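PDB 3QTG: pyruvate kinase from Pyrobaculum aerophilum, which catalyses the last step of glycolysis, interconverting phosphoenolpyruvate plus ADP with pyruvate plus ATP, as a homotetramer that needs a divalent metal cation. Local coordinates for residues V398-T403 against A417-Y422; N376-S381 against E433-L438; N427-L432 against A446-R451; N72-V77 against R407-L412. All coordinates share one frame; numbering follows the deposited sequence.

Contact 1: V398-T403 against A417-Y422; sequences VVYVGT and ALEPLY
Val399 to Thr403 and Leu418 to Tyr422 run as parallel neighbours in one sheet, their strand axes approaching to 4.6 Å at an angle of 27°. Five backbone hydrogen bonds join them, donors coming in turn from either strand: Val399 N gives to Ala417 O, Glu419 N to Val399 O at 2.7 Å, Val401 N to Glu419 O, Leu421 N to Val401 O and Thr403 N to Leu421 O. Pro420 can lie in the edge strand without losing a bond in this pairing, since its nitrogen faces away from strand 399-403.

On one face the methyl CD2 of Leu418 lies 3.6 Å from Val399 CB and also touches Val401 CG2; the side chains of Leu418 and Val399 lie alongside each other, and helix 406-412 packs over this face through Leu412. On the other face Tyr400 and Glu419 run side by side. Glu419 CG stands anti to the backbone N (chi1 -156°), and the extended chain beyond it brings OE2 within 3.3 Å of Tyr400 CE1, with ring and carboxylate planes 71° apart. Val398 CG1 sits 3.7 Å above the Tyr400 ring plane, toward its rim, and also meets Glu419 CB. Helix 428-439 borders this side through Lys439.

With helix 406-412 between them, the strands form a beta-alpha-beta crossover in the alpha/beta domain of pyruvate kinase.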
loop_
_atom_site.group_PDB
_atom_site.type_symbol
_atom_site.label_atom_id
_atom_site.label_comp_id
_atom_site.label_asym_id
_atom_site.label_seq_id
_atom_site.Cartn_x
_atom_site.Cartn_y
_atom_site.Cartn_z
ATOM N N VAL A 398 -24.272 -0.199 12.633
ATOM C CA VAL A 398 -25.557 -0.782 12.235
ATOM C C VAL A 398 -25.999 -0.349 10.836
ATOM O O VAL A 398 -25.824 0.797 10.453
ATOM C CB VAL A 398 -26.665 -0.458 13.264
ATOM C CG1 VAL A 398 -28.038 -0.897 12.753
ATOM C CG2 VAL A 398 -26.345 -1.138 14.589
ATOM N N VAL A 399 -26.561 -1.302 10.089
ATOM C CA VAL A 399 -27.096 -1.081 8.755
ATOM C C VAL A 399 -28.602 -1.271 8.841
ATOM O O VAL A 399 -29.104 -2.393 9.054
ATOM C CB VAL A 399 -26.454 -2.050 7.702
ATOM C CG1 VAL A 399 -26.979 -1.772 6.282
ATOM C CG2 VAL A 399 -24.935 -1.973 7.749
ATOM N N TYR A 400 -29.334 -0.170 8.702
ATOM C CA TYR A 400 -30.798 -0.222 8.699
ATOM C C TYR A 400 -31.289 -0.673 7.345
ATOM O O TYR A 400 -30.911 -0.096 6.313
ATOM C CB TYR A 400 -31.368 1.143 9.045
ATOM C CG TYR A 400 -30.878 1.588 10.389
ATOM C CD1 TYR A 400 -31.474 1.100 11.560
ATOM C CD2 TYR A 400 -29.783 2.441 10.499
ATOM C CE1 TYR A 400 -31.016 1.487 12.800
ATOM C CE2 TYR A 400 -29.315 2.834 11.743
ATOM C CZ TYR A 400 -29.947 2.351 12.886
ATOM O OH TYR A 400 -29.492 2.736 14.119
ATOM N N VAL A 401 -32.101 -1.721 7.334
ATOM C CA VAL A 401 -32.600 -2.247 6.082
ATOM C C VAL A 401 -34.111 -2.200 6.084
ATOM O O VAL A 401 -34.746 -2.827 6.916
ATOM C CB VAL A 401 -32.137 -3.708 5.835
ATOM C CG1 VAL A 401 -32.605 -4.210 4.474
ATOM C CG2 VAL A 401 -30.616 -3.843 5.985
ATOM N N GLY A 402 -34.687 -1.459 5.145
ATOM C CA GLY A 402 -36.116 -1.470 4.959
ATOM C C GLY A 402 -36.426 -2.525 3.930
ATOM O O GLY A 402 -35.709 -2.638 2.927
ATOM N N THR A 403 -37.475 -3.310 4.184
ATOM C CA THR A 403 -37.972 -4.286 3.220
ATOM C C THR A 403 -39.511 -4.412 3.283
ATOM O O THR A 403 -40.099 -4.291 4.357
ATOM C CB THR A 403 -37.245 -5.687 3.373
ATOM O OG1 THR A 403 -37.674 -6.582 2.346
ATOM C CG2 THR A 403 -37.490 -6.334 4.721
ATOM N N ALA A 417 -24.481 -6.953 11.356
ATOM C CA ALA A 417 -24.805 -5.504 11.460
ATOM C C ALA A 417 -26.204 -5.092 11.048
ATOM O O ALA A 417 -26.611 -3.951 11.306
ATOM C CB ALA A 417 -23.741 -4.610 10.737
ATOM N N LEU A 418 -26.940 -5.988 10.393
ATOM C CA LEU A 418 -28.210 -5.601 9.786
ATOM C C LEU A 418 -29.313 -5.434 10.802
ATOM O O LEU A 418 -29.516 -6.290 11.685
ATOM C CB LEU A 418 -28.655 -6.577 8.686
ATOM C CG LEU A 418 -27.692 -6.845 7.521
ATOM C CD1 LEU A 418 -28.435 -7.601 6.452
ATOM C CD2 LEU A 418 -27.073 -5.549 6.962
ATOM N N GLU A 419 -30.023 -4.319 10.672
ATOM C CA GLU A 419 -31.251 -4.118 11.433
ATOM C C GLU A 419 -32.451 -4.029 10.488
ATOM O O GLU A 419 -32.751 -2.964 9.947
ATOM C CB GLU A 419 -31.188 -2.911 12.367
ATOM C CG GLU A 419 -32.190 -3.085 13.504
ATOM C CD GLU A 419 -32.489 -1.806 14.238
ATOM O OE1 GLU A 419 -33.678 -1.424 14.289
ATOM O OE2 GLU A 419 -31.541 -1.177 14.752
ATOM N N PRO A 420 -33.124 -5.169 10.286
ATOM C CA PRO A 420 -34.219 -5.223 9.340
ATOM C C PRO A 420 -35.525 -4.663 9.890
ATOM O O PRO A 420 -35.960 -5.018 10.992
ATOM C CB PRO A 420 -34.318 -6.714 8.998
ATOM C CG PRO A 420 -33.779 -7.425 10.214
ATOM C CD PRO A 420 -32.835 -6.482 10.909
ATOM N N LEU A 421 -36.137 -3.794 9.094
ATOM C CA LEU A 421 -37.359 -3.081 9.434
ATOM C C LEU A 421 -38.400 -3.390 8.374
ATOM O O LEU A 421 -38.146 -3.236 7.179
ATOM C CB LEU A 421 -37.097 -1.568 9.454
ATOM C CG LEU A 421 -35.991 -1.068 10.396
ATOM C CD1 LEU A 421 -35.421 0.257 9.943
ATOM C CD2 LEU A 421 -36.489 -0.988 11.847
ATOM N N TYR A 422 -39.568 -3.843 8.812
ATOM C CA TYR A 422 -40.674 -4.066 7.900
ATOM C C TYR A 422 -41.251 -2.718 7.486
ATOM O O TYR A 422 -41.769 -1.978 8.327
ATOM C CB TYR A 422 -41.747 -4.947 8.531
ATOM C CG TYR A 422 -42.963 -5.105 7.645
ATOM C CD1 TYR A 422 -42.902 -5.862 6.476
ATOM C CD2 TYR A 422 -44.163 -4.477 7.965
ATOM C CE1 TYR A 422 -44.014 -6.005 5.650
ATOM C CE2 TYR A 422 -45.282 -4.612 7.153
ATOM C CZ TYR A 422 -45.201 -5.374 5.995
ATOM O OH TYR A 422 -46.309 -5.503 5.182
#

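Contact 2: N376-S381 against E433-L438; sequences NILVFS and EKLISL. With SO4 (sulfate ion), chain C.
Leu378 and Leu435 meet where helix 428-439 packs on the central parallel strands of the alpha/beta domain, a three-layer arrangement in which helix 385-391 lies against the other side of the sheet. Strand 376-380 and the helix segment run at 149°, close to antiparallel, with their axes 8.6 Å apart.

Leu435 is the main side chain from the helix. Its CB points toward the strand, and CG stands anti to the backbone N (chi1 -176°), which brings CG 4.2 Å from both CB and CD2 of Leu378. At the tip, CD2 reaches the strand itself: it lies 3.7 Å from Leu378 CB and 3.3 Å from Val379 O, with Val379 N and Phe380 N also nearby. The methyl thus rests on the backbone between two side chains of the same face, Leu378 and Phe380. An alanine in place of Leu435 would probably open a gap over the Val379 peptide and leave the Leu378 side chain freer to shift. Ile423 and Leu421 also touch Leu435, joining the edge strand and its following loop to the same apolar layer.

Leu378 answers with its CD2, which reaches back to the helix 3.9 Å from Ile436 CA and close to Leu435 O; Ile436 CG1 borders the same methyl. Phe444 and Ala446 of the neighbouring strand 444-448 touch both Leu378 and Ile436 and widen the apolar layer.

Beyond the strand, Ser381 leaves the helix contact and binds a sulfate ion, probably from the crystallisation liquor: Ser381 OG donates to its O3 at 2.6 Å.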
loop_
_atom_site.group_PDB
_atom_site.type_symbol
_atom_site.label_atom_id
_atom_site.label_comp_id
_atom_site.label_asym_id
_atom_site.label_seq_id
_atom_site.Cartn_x
_atom_site.Cartn_y
_atom_site.Cartn_z
ATOM N N ASN A 376 -23.965 6.226 9.010
ATOM C CA ASN A 376 -24.736 4.983 8.971
ATOM C C ASN A 376 -25.255 4.684 7.576
ATOM O O ASN A 376 -25.609 5.598 6.818
ATOM C CB ASN A 376 -25.880 4.959 10.000
ATOM C CG ASN A 376 -25.377 4.647 11.419
ATOM O OD1 ASN A 376 -25.351 3.476 11.879
ATOM N ND2 ASN A 376 -24.916 5.687 12.094
ATOM N N ILE A 377 -25.280 3.394 7.249
ATOM C CA ILE A 377 -25.827 2.923 5.989
ATOM C C ILE A 377 -27.260 2.505 6.155
ATOM O O ILE A 377 -27.611 1.779 7.102
ATOM C CB ILE A 377 -24.998 1.763 5.382
ATOM C CG1 ILE A 377 -23.537 2.194 5.246
ATOM C CG2 ILE A 377 -25.636 1.256 4.042
ATOM C CD1 ILE A 377 -22.550 1.080 4.769
ATOM N N LEU A 378 -28.081 2.974 5.214
ATOM C CA LEU A 378 -29.481 2.605 5.106
ATOM C C LEU A 378 -29.670 1.951 3.749
ATOM O O LEU A 378 -29.156 2.450 2.764
ATOM C CB LEU A 378 -30.368 3.861 5.197
ATOM C CG LEU A 378 -30.646 4.565 6.526
ATOM C CD1 LEU A 378 -29.371 4.945 7.276
ATOM C CD2 LEU A 378 -31.486 5.832 6.246
ATOM N N VAL A 379 -30.386 0.835 3.691
ATOM C CA VAL A 379 -30.627 0.124 2.427
ATOM C C VAL A 379 -32.098 -0.196 2.297
ATOM O O VAL A 379 -32.698 -0.736 3.241
ATOM C CB VAL A 379 -29.910 -1.274 2.360
ATOM C CG1 VAL A 379 -29.936 -1.844 0.937
ATOM C CG2 VAL A 379 -28.504 -1.208 2.872
ATOM N N PHE A 380 -32.674 0.092 1.129
ATOM C CA PHE A 380 -33.964 -0.480 0.778
ATOM C C PHE A 380 -33.790 -1.668 -0.171
ATOM O O PHE A 380 -33.208 -1.570 -1.257
ATOM C CB PHE A 380 -35.000 0.537 0.268
ATOM C CG PHE A 380 -36.430 0.075 0.477
ATOM C CD1 PHE A 380 -37.068 0.272 1.699
ATOM C CD2 PHE A 380 -37.116 -0.596 -0.527
ATOM C CE1 PHE A 380 -38.383 -0.167 1.908
ATOM C CE2 PHE A 380 -38.427 -1.064 -0.319
ATOM C CZ PHE A 380 -39.053 -0.846 0.904
ATOM N N SER A 381 -34.294 -2.807 0.285
ATOM C CA SER A 381 -33.972 -4.079 -0.314
ATOM C C SER A 381 -35.240 -4.915 -0.424
ATOM O O SER A 381 -35.917 -5.135 0.574
ATOM C CB SER A 381 -32.923 -4.778 0.556
ATOM O OG SER A 381 -32.312 -5.852 -0.123
ATOM N N GLU A 433 -37.319 6.642 0.826
ATOM C CA GLU A 433 -37.693 7.893 1.477
ATOM C C GLU A 433 -38.388 7.657 2.823
ATOM O O GLU A 433 -38.129 8.396 3.762
ATOM C CB GLU A 433 -38.474 8.834 0.542
ATOM C CG GLU A 433 -37.719 9.223 -0.763
ATOM C CD GLU A 433 -36.333 9.920 -0.555
ATOM O OE1 GLU A 433 -36.243 10.910 0.219
ATOM O OE2 GLU A 433 -35.334 9.476 -1.192
ATOM N N LYS A 434 -39.218 6.614 2.932
ATOM C CA LYS A 434 -39.745 6.166 4.238
ATOM C C LYS A 434 -38.663 5.734 5.224
ATOM O O LYS A 434 -38.745 6.036 6.417
ATOM C CB LYS A 434 -40.726 5.005 4.080
ATOM C CG LYS A 434 -42.021 5.344 3.383
ATOM C CD LYS A 434 -42.767 4.053 3.091
ATOM C CE LYS A 434 -44.010 4.280 2.245
ATOM N NZ LYS A 434 -45.123 4.843 3.055
ATOM N N LEU A 435 -37.665 4.996 4.733
ATOM C CA LEU A 435 -36.508 4.616 5.555
ATOM C C LEU A 435 -35.669 5.830 5.987
ATOM O O LEU A 435 -35.232 5.896 7.124
ATOM C CB LEU A 435 -35.640 3.556 4.845
ATOM C CG LEU A 435 -34.425 2.937 5.570
ATOM C CD1 LEU A 435 -34.839 2.095 6.789
ATOM C CD2 LEU A 435 -33.596 2.094 4.593
ATOM N N ILE A 436 -35.438 6.777 5.084
ATOM C CA ILE A 436 -34.679 7.978 5.422
ATOM C C ILE A 436 -35.455 8.805 6.459
ATOM O O ILE A 436 -34.861 9.353 7.396
ATOM C CB ILE A 436 -34.355 8.839 4.174
ATOM C CG1 ILE A 436 -33.291 8.155 3.317
ATOM C CG2 ILE A 436 -33.889 10.249 4.584
ATOM C CD1 ILE A 436 -33.073 8.787 1.929
ATOM N N SER A 437 -36.777 8.873 6.301
ATOM C CA SER A 437 -37.605 9.597 7.253
ATOM C C SER A 437 -37.435 8.999 8.624
ATOM O O SER A 437 -37.239 9.719 9.604
ATOM C CB SER A 437 -39.073 9.548 6.856
ATOM O OG SER A 437 -39.310 10.469 5.819
ATOM N N LEU A 438 -37.471 7.671 8.667
ATOM C CA LEU A 438 -37.431 6.913 9.911
ATOM C C LEU A 438 -36.030 6.862 10.542
ATOM O O LEU A 438 -35.896 7.013 11.748
ATOM C CB LEU A 438 -37.966 5.500 9.651
ATOM C CG LEU A 438 -38.828 4.711 10.637
ATOM C CD1 LEU A 438 -38.034 4.284 11.868
ATOM C CD2 LEU A 438 -40.109 5.467 11.030
HETATM S S SO4 C . -32.646 -6.204 -3.565
HETATM O O1 SO4 C . -33.763 -5.287 -3.551
HETATM O O2 SO4 C . -33.131 -7.529 -3.159
HETATM O O3 SO4 C . -31.610 -5.769 -2.628
HETATM O O4 SO4 C . -32.028 -6.315 -4.887
#

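Contact 3: N427-L432 against A446-R451; sequences NYEEGL and ATYGIR. With SO4 (sulfate ion), chain C.
Tyr428 and Tyr448 pack against each other where the first turn of helix 428-439 covers the C-terminal end of strand 444-448, part of the helix-on-sheet packing of the pyruvate kinase alpha/beta domain. The tight part is aromatic. Tyr428 CB stands over the face of the Tyr448 ring in a CH-pi contact, 3.4 Å from the centroid and only 5° off the normal. The two rings themselves, with planes at 15°, are slid apart and barely overlap, so the methylene rather than the Tyr428 ring sits over the centre. Tyr448 CG lies between the backbone N and the carbonyl carbon (chi1 66°), a crowded position that sets CG under the first turn of the helix. Tyr448 CB in turn lies 3.5 Å from Tyr428 CD2. A leucine in place of Tyr448 would probably leave Tyr428 CB without the flat face beneath it.

The looser side lies at Gly449 and the exposed Ile450, near a sulfate ion, probably from the crystallisation liquor. At the boundary with the second subunit, by contrast, Lys458 of that subunit packs on Tyr448 and makes a long, weak ion pair with Glu429. The chain of Glu429 is bent at chi2, and its carboxylate lies at the edge of the Tyr448 ring. Tyr448 OH is modelled 2.4 Å from Glu429 OE1, shorter than a normal hydrogen bond, so the exact geometry of this bond is doubtful.

Deeper in, Leu432 CD2 reaches Tyr448 CD2, while its CD1 meets Ala446 CB and rests 3.4 Å from Thr447 O.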
loop_
_atom_site.group_PDB
_atom_site.type_symbol
_atom_site.label_atom_id
_atom_site.label_comp_id
_atom_site.label_asym_id
_atom_site.label_seq_id
_atom_site.Cartn_x
_atom_site.Cartn_y
_atom_site.Cartn_z
ATOM N N ASN A 427 -42.500 0.994 -4.415
ATOM C CA ASN A 427 -41.324 0.959 -5.258
ATOM C C ASN A 427 -40.118 1.364 -4.415
ATOM O O ASN A 427 -40.267 1.746 -3.246
ATOM C CB ASN A 427 -41.513 1.905 -6.453
ATOM C CG ASN A 427 -41.858 3.329 -6.026
ATOM O OD1 ASN A 427 -41.178 3.921 -5.195
ATOM N ND2 ASN A 427 -42.914 3.887 -6.607
ATOM N N TYR A 428 -38.936 1.302 -5.019
ATOM C CA TYR A 428 -37.688 1.541 -4.321
ATOM C C TYR A 428 -37.609 2.953 -3.781
ATOM O O TYR A 428 -37.288 3.139 -2.608
ATOM C CB TYR A 428 -36.518 1.312 -5.253
ATOM C CG TYR A 428 -36.084 -0.121 -5.346
ATOM C CD1 TYR A 428 -36.208 -0.816 -6.540
ATOM C CD2 TYR A 428 -35.551 -0.785 -4.239
ATOM C CE1 TYR A 428 -35.802 -2.136 -6.640
ATOM C CE2 TYR A 428 -35.135 -2.112 -4.331
ATOM C CZ TYR A 428 -35.262 -2.773 -5.536
ATOM O OH TYR A 428 -34.882 -4.077 -5.652
ATOM N N GLU A 429 -37.922 3.928 -4.641
ATOM C CA GLU A 429 -37.806 5.336 -4.297
ATOM C C GLU A 429 -38.690 5.712 -3.112
ATOM O O GLU A 429 -38.244 6.417 -2.219
ATOM C CB GLU A 429 -38.019 6.255 -5.520
ATOM C CG GLU A 429 -37.215 7.582 -5.444
ATOM C CD GLU A 429 -35.701 7.421 -5.727
ATOM O OE1 GLU A 429 -35.351 6.972 -6.840
ATOM O OE2 GLU A 429 -34.856 7.752 -4.845
ATOM N N GLU A 430 -39.921 5.201 -3.081
ATOM C CA GLU A 430 -40.832 5.436 -1.953
ATOM C C GLU A 430 -40.334 4.709 -0.684
ATOM O O GLU A 430 -40.351 5.267 0.422
ATOM C CB GLU A 430 -42.261 5.028 -2.343
ATOM C CG GLU A 430 -43.241 4.804 -1.187
ATOM C CD GLU A 430 -44.619 4.312 -1.652
ATOM O OE1 GLU A 430 -45.225 4.978 -2.535
ATOM O OE2 GLU A 430 -45.104 3.276 -1.131
ATOM N N GLY A 431 -39.860 3.475 -0.859
ATOM C CA GLY A 431 -39.266 2.729 0.233
ATOM C C GLY A 431 -38.095 3.441 0.879
ATOM O O GLY A 431 -38.045 3.583 2.103
ATOM N N LEU A 432 -37.154 3.905 0.056
ATOM C CA LEU A 432 -35.972 4.612 0.577
ATOM C C LEU A 432 -36.337 5.899 1.328
ATOM O O LEU A 432 -35.734 6.213 2.353
ATOM C CB LEU A 432 -34.936 4.881 -0.524
ATOM C CG LEU A 432 -33.521 5.211 -0.010
ATOM C CD1 LEU A 432 -32.871 4.024 0.753
ATOM C CD2 LEU A 432 -32.606 5.703 -1.141
ATOM N N ALA A 446 -27.623 6.361 2.134
ATOM C CA ALA A 446 -28.821 5.570 1.882
ATOM C C ALA A 446 -28.868 5.087 0.432
ATOM O O ALA A 446 -28.692 5.880 -0.471
ATOM C CB ALA A 446 -30.070 6.389 2.216
ATOM N N THR A 447 -29.104 3.787 0.219
ATOM C CA THR A 447 -29.152 3.201 -1.138
ATOM C C THR A 447 -30.256 2.207 -1.426
ATOM O O THR A 447 -30.818 1.582 -0.534
ATOM C CB THR A 447 -27.910 2.323 -1.496
ATOM O OG1 THR A 447 -27.244 1.854 -0.311
ATOM C CG2 THR A 447 -27.003 3.010 -2.384
ATOM N N TYR A 448 -30.497 2.028 -2.714
ATOM C CA TYR A 448 -31.096 0.818 -3.250
ATOM C C TYR A 448 -30.460 0.523 -4.616
ATOM O O TYR A 448 -29.846 1.409 -5.247
ATOM C CB TYR A 448 -32.633 0.934 -3.359
ATOM C CG TYR A 448 -33.118 1.963 -4.355
ATOM C CD1 TYR A 448 -33.062 1.707 -5.722
ATOM C CD2 TYR A 448 -33.633 3.189 -3.933
ATOM C CE1 TYR A 448 -33.486 2.638 -6.654
ATOM C CE2 TYR A 448 -34.076 4.131 -4.858
ATOM C CZ TYR A 448 -33.996 3.837 -6.220
ATOM O OH TYR A 448 -34.399 4.741 -7.169
ATOM N N GLY A 449 -30.608 -0.720 -5.072
ATOM C CA GLY A 449 -30.243 -1.033 -6.436
ATOM C C GLY A 449 -30.300 -2.494 -6.788
ATOM O O GLY A 449 -29.820 -3.332 -6.028
ATOM N N ILE A 450 -30.878 -2.789 -7.951
ATOM C CA ILE A 450 -30.931 -4.159 -8.469
ATOM C C ILE A 450 -30.142 -4.284 -9.751
ATOM O O ILE A 450 -29.971 -3.295 -10.473
ATOM C CB ILE A 450 -32.379 -4.668 -8.734
ATOM C CG1 ILE A 450 -33.191 -3.690 -9.583
ATOM C CG2 ILE A 450 -33.085 -4.957 -7.446
ATOM C CD1 ILE A 450 -33.422 -4.169 -10.997
ATOM N N ARG A 451 -29.672 -5.505 -10.025
ATOM C CA ARG A 451 -28.973 -5.818 -11.269
ATOM C C ARG A 451 -29.738 -5.294 -12.489
ATOM O O ARG A 451 -30.947 -5.517 -12.626
ATOM C CB ARG A 451 -28.766 -7.319 -11.406
ATOM C CG ARG A 451 -27.547 -7.648 -12.230
ATOM C CD ARG A 451 -27.638 -9.020 -12.865
ATOM N NE ARG A 451 -26.351 -9.394 -13.457
ATOM C CZ ARG A 451 -25.768 -8.772 -14.487
ATOM N NH1 ARG A 451 -26.346 -7.729 -15.083
ATOM N NH2 ARG A 451 -24.588 -9.201 -14.928
HETATM S S SO4 C . -32.646 -6.204 -3.565
HETATM O O1 SO4 C . -33.763 -5.287 -3.551
HETATM O O2 SO4 C . -33.131 -7.529 -3.159
HETATM O O3 SO4 C . -31.610 -5.769 -2.628
HETATM O O4 SO4 C . -32.028 -6.315 -4.887
#

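Contact 4: N72-V77 against R407-L412; sequences NRPLAV and RVARSL
Pro74 offers the one ring in this contact, and two neighbouring atoms of it, CB and CG, meet the methyl of Ala409: Pro74 CB lies 3.9 Å from Ala409 CB, and CG is nearly as close. Peptide groups take the other contacts, among them Leu75 O, which is met by the aliphatic part of Arg410. These contacts set helix 406-412 of the alpha/beta domain against the chain leading into strand 76-80 of the TIM barrel, and therefore mark an interface between domains.

Arg410 crosses this seam with its methylenes. Its CG stands anti to the carbonyl carbon (chi1 -73°), which places it 3.4 Å from Leu75 O, with CB at 3.6 Å from the same oxygen. That carbonyl is not left to the carbons alone, because Arg65 donates a hydrogen bond to it. From CG to NE the Arg410 chain is extended, and NE forms a salt bridge with Glu68 of the barrel helix 54-71, so the charged end also joins the two domains. Pro74 O accepts from Ser413 OG, just beyond the helix segment.

No hydrogen bond links the two segments directly; the fit is made by carbons meeting backbone oxygens and by the Pro74-Ala409 side-chain contact. The side chain of Ala76 lies about 9 Å from that of Arg46, a substrate-binding residue by similarity, and its own closest approach to the helix is CB to Arg410 O at 3.3 Å.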
loop_
_atom_site.group_PDB
_atom_site.type_symbol
_atom_site.label_atom_id
_atom_site.label_comp_id
_atom_site.label_asym_id
_atom_site.label_seq_id
_atom_site.Cartn_x
_atom_site.Cartn_y
_atom_site.Cartn_z
ATOM N N ASN A 72 -42.559 -6.176 17.571
ATOM C CA ASN A 72 -42.143 -5.717 16.242
ATOM C C ASN A 72 -40.654 -6.011 15.967
ATOM O O ASN A 72 -39.908 -5.148 15.483
ATOM C CB ASN A 72 -42.453 -4.234 16.092
ATOM C CG ASN A 72 -42.710 -3.836 14.662
ATOM O OD1 ASN A 72 -43.565 -4.414 13.979
ATOM N ND2 ASN A 72 -41.990 -2.825 14.200
ATOM N N ARG A 73 -40.233 -7.231 16.300
ATOM C CA ARG A 73 -38.834 -7.655 16.142
ATOM C C ARG A 73 -38.735 -8.909 15.324
ATOM O O ARG A 73 -38.976 -9.996 15.849
ATOM C CB ARG A 73 -38.165 -7.910 17.489
ATOM C CG ARG A 73 -37.758 -6.665 18.208
ATOM C CD ARG A 73 -36.881 -6.976 19.395
ATOM N NE ARG A 73 -35.544 -7.355 18.971
ATOM C CZ ARG A 73 -34.946 -8.508 19.277
ATOM N NH1 ARG A 73 -35.560 -9.436 20.024
ATOM N NH2 ARG A 73 -33.721 -8.732 18.826
ATOM N N PRO A 74 -38.352 -8.769 14.041
ATOM C CA PRO A 74 -38.150 -9.905 13.132
ATOM C C PRO A 74 -37.068 -10.813 13.694
ATOM O O PRO A 74 -35.992 -10.337 14.061
ATOM C CB PRO A 74 -37.645 -9.244 11.843
ATOM C CG PRO A 74 -38.112 -7.802 11.939
ATOM C CD PRO A 74 -38.030 -7.478 13.396
ATOM N N LEU A 75 -37.360 -12.104 13.791
ATOM C CA LEU A 75 -36.409 -13.059 14.336
ATOM C C LEU A 75 -36.267 -14.162 13.328
ATOM O O LEU A 75 -37.240 -14.552 12.699
ATOM C CB LEU A 75 -36.895 -13.626 15.679
ATOM C CG LEU A 75 -36.945 -12.711 16.911
ATOM C CD1 LEU A 75 -37.473 -13.484 18.119
ATOM C CD2 LEU A 75 -35.594 -12.063 17.249
ATOM N N ALA A 76 -35.051 -14.644 13.150
ATOM C CA ALA A 76 -34.805 -15.797 12.294
ATOM C C ALA A 76 -35.154 -17.076 13.042
ATOM O O ALA A 76 -34.787 -17.240 14.216
ATOM C CB ALA A 76 -33.344 -15.839 11.843
ATOM N N VAL A 77 -35.842 -17.979 12.349
ATOM C CA VAL A 77 -36.028 -19.348 12.823
ATOM C C VAL A 77 -35.167 -20.288 12.004
ATOM O O VAL A 77 -35.287 -20.357 10.773
ATOM C CB VAL A 77 -37.524 -19.789 12.762
ATOM C CG1 VAL A 77 -37.673 -21.287 13.060
ATOM C CG2 VAL A 77 -38.338 -18.975 13.727
ATOM N N ARG A 407 -40.648 -11.987 5.453
ATOM C CA ARG A 407 -39.749 -13.133 5.353
ATOM C C ARG A 407 -38.282 -12.740 5.055
ATOM O O ARG A 407 -37.349 -13.406 5.513
ATOM C CB ARG A 407 -40.275 -14.154 4.345
ATOM C CG ARG A 407 -41.530 -14.856 4.833
ATOM C CD ARG A 407 -42.130 -15.782 3.772
ATOM N NE ARG A 407 -41.403 -17.052 3.720
ATOM C CZ ARG A 407 -41.763 -18.115 3.001
ATOM N NH1 ARG A 407 -42.859 -18.090 2.239
ATOM N NH2 ARG A 407 -41.015 -19.210 3.040
ATOM N N VAL A 408 -38.091 -11.676 4.282
ATOM C CA VAL A 408 -36.753 -11.099 4.081
ATOM C C VAL A 408 -36.213 -10.484 5.386
ATOM O O VAL A 408 -35.063 -10.731 5.773
ATOM C CB VAL A 408 -36.724 -10.057 2.898
ATOM C CG1 VAL A 408 -35.354 -9.405 2.792
ATOM C CG2 VAL A 408 -37.071 -10.728 1.558
ATOM N N ALA A 409 -37.045 -9.721 6.093
ATOM C CA ALA A 409 -36.619 -9.151 7.375
ATOM C C ALA A 409 -36.100 -10.220 8.343
ATOM O O ALA A 409 -35.086 -10.022 9.004
ATOM C CB ALA A 409 -37.746 -8.334 8.021
ATOM N N ARG A 410 -36.814 -11.342 8.419
ATOM C CA ARG A 410 -36.437 -12.449 9.285
ATOM C C ARG A 410 -35.110 -13.089 8.880
ATOM O O ARG A 410 -34.328 -13.483 9.723
ATOM C CB ARG A 410 -37.541 -13.499 9.269
ATOM C CG ARG A 410 -38.790 -13.089 10.039
ATOM C CD ARG A 410 -39.970 -13.959 9.623
ATOM N NE ARG A 410 -41.200 -13.558 10.284
ATOM C CZ ARG A 410 -42.414 -14.037 9.990
ATOM N NH1 ARG A 410 -42.586 -14.954 9.033
ATOM N NH2 ARG A 410 -43.470 -13.587 10.652
ATOM N N SER A 411 -34.888 -13.229 7.580
ATOM C CA SER A 411 -33.675 -13.824 7.062
ATOM C C SER A 411 -32.451 -12.986 7.483
ATOM O O SER A 411 -31.433 -13.530 7.920
ATOM C CB SER A 411 -33.787 -13.886 5.538
ATOM O OG SER A 411 -32.902 -14.830 4.984
ATOM N N LEU A 412 -32.588 -11.663 7.400
ATOM C CA LEU A 412 -31.472 -10.722 7.587
ATOM C C LEU A 412 -31.136 -10.487 9.064
ATOM O O LEU A 412 -30.092 -9.940 9.403
ATOM C CB LEU A 412 -31.799 -9.389 6.897
ATOM C CG LEU A 412 -32.094 -9.476 5.408
ATOM C CD1 LEU A 412 -32.413 -8.087 4.877
ATOM C CD2 LEU A 412 -30.917 -10.117 4.641
#

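From the N terminus, the chain first passes 72-77 at the start of a barrel strand, and contact 4 closes only some 330 residues later, when helix 406-412 returns to it. By then strands 376-380 and 399-403 have been laid down, so contact 4 crosses contacts 1 and 2. Contact 1 closes the short beta-alpha-beta loop around that helix and is nested inside the longer loop closed by contact 2. Contact 3 opens on helix 428-439 before contact 2 closes, and crosses it, but follows contacts 1 and 4 in series. Contacts 1 to 3 build the alpha/beta domain around one sheet; contact 4 ties that domain to the barrel.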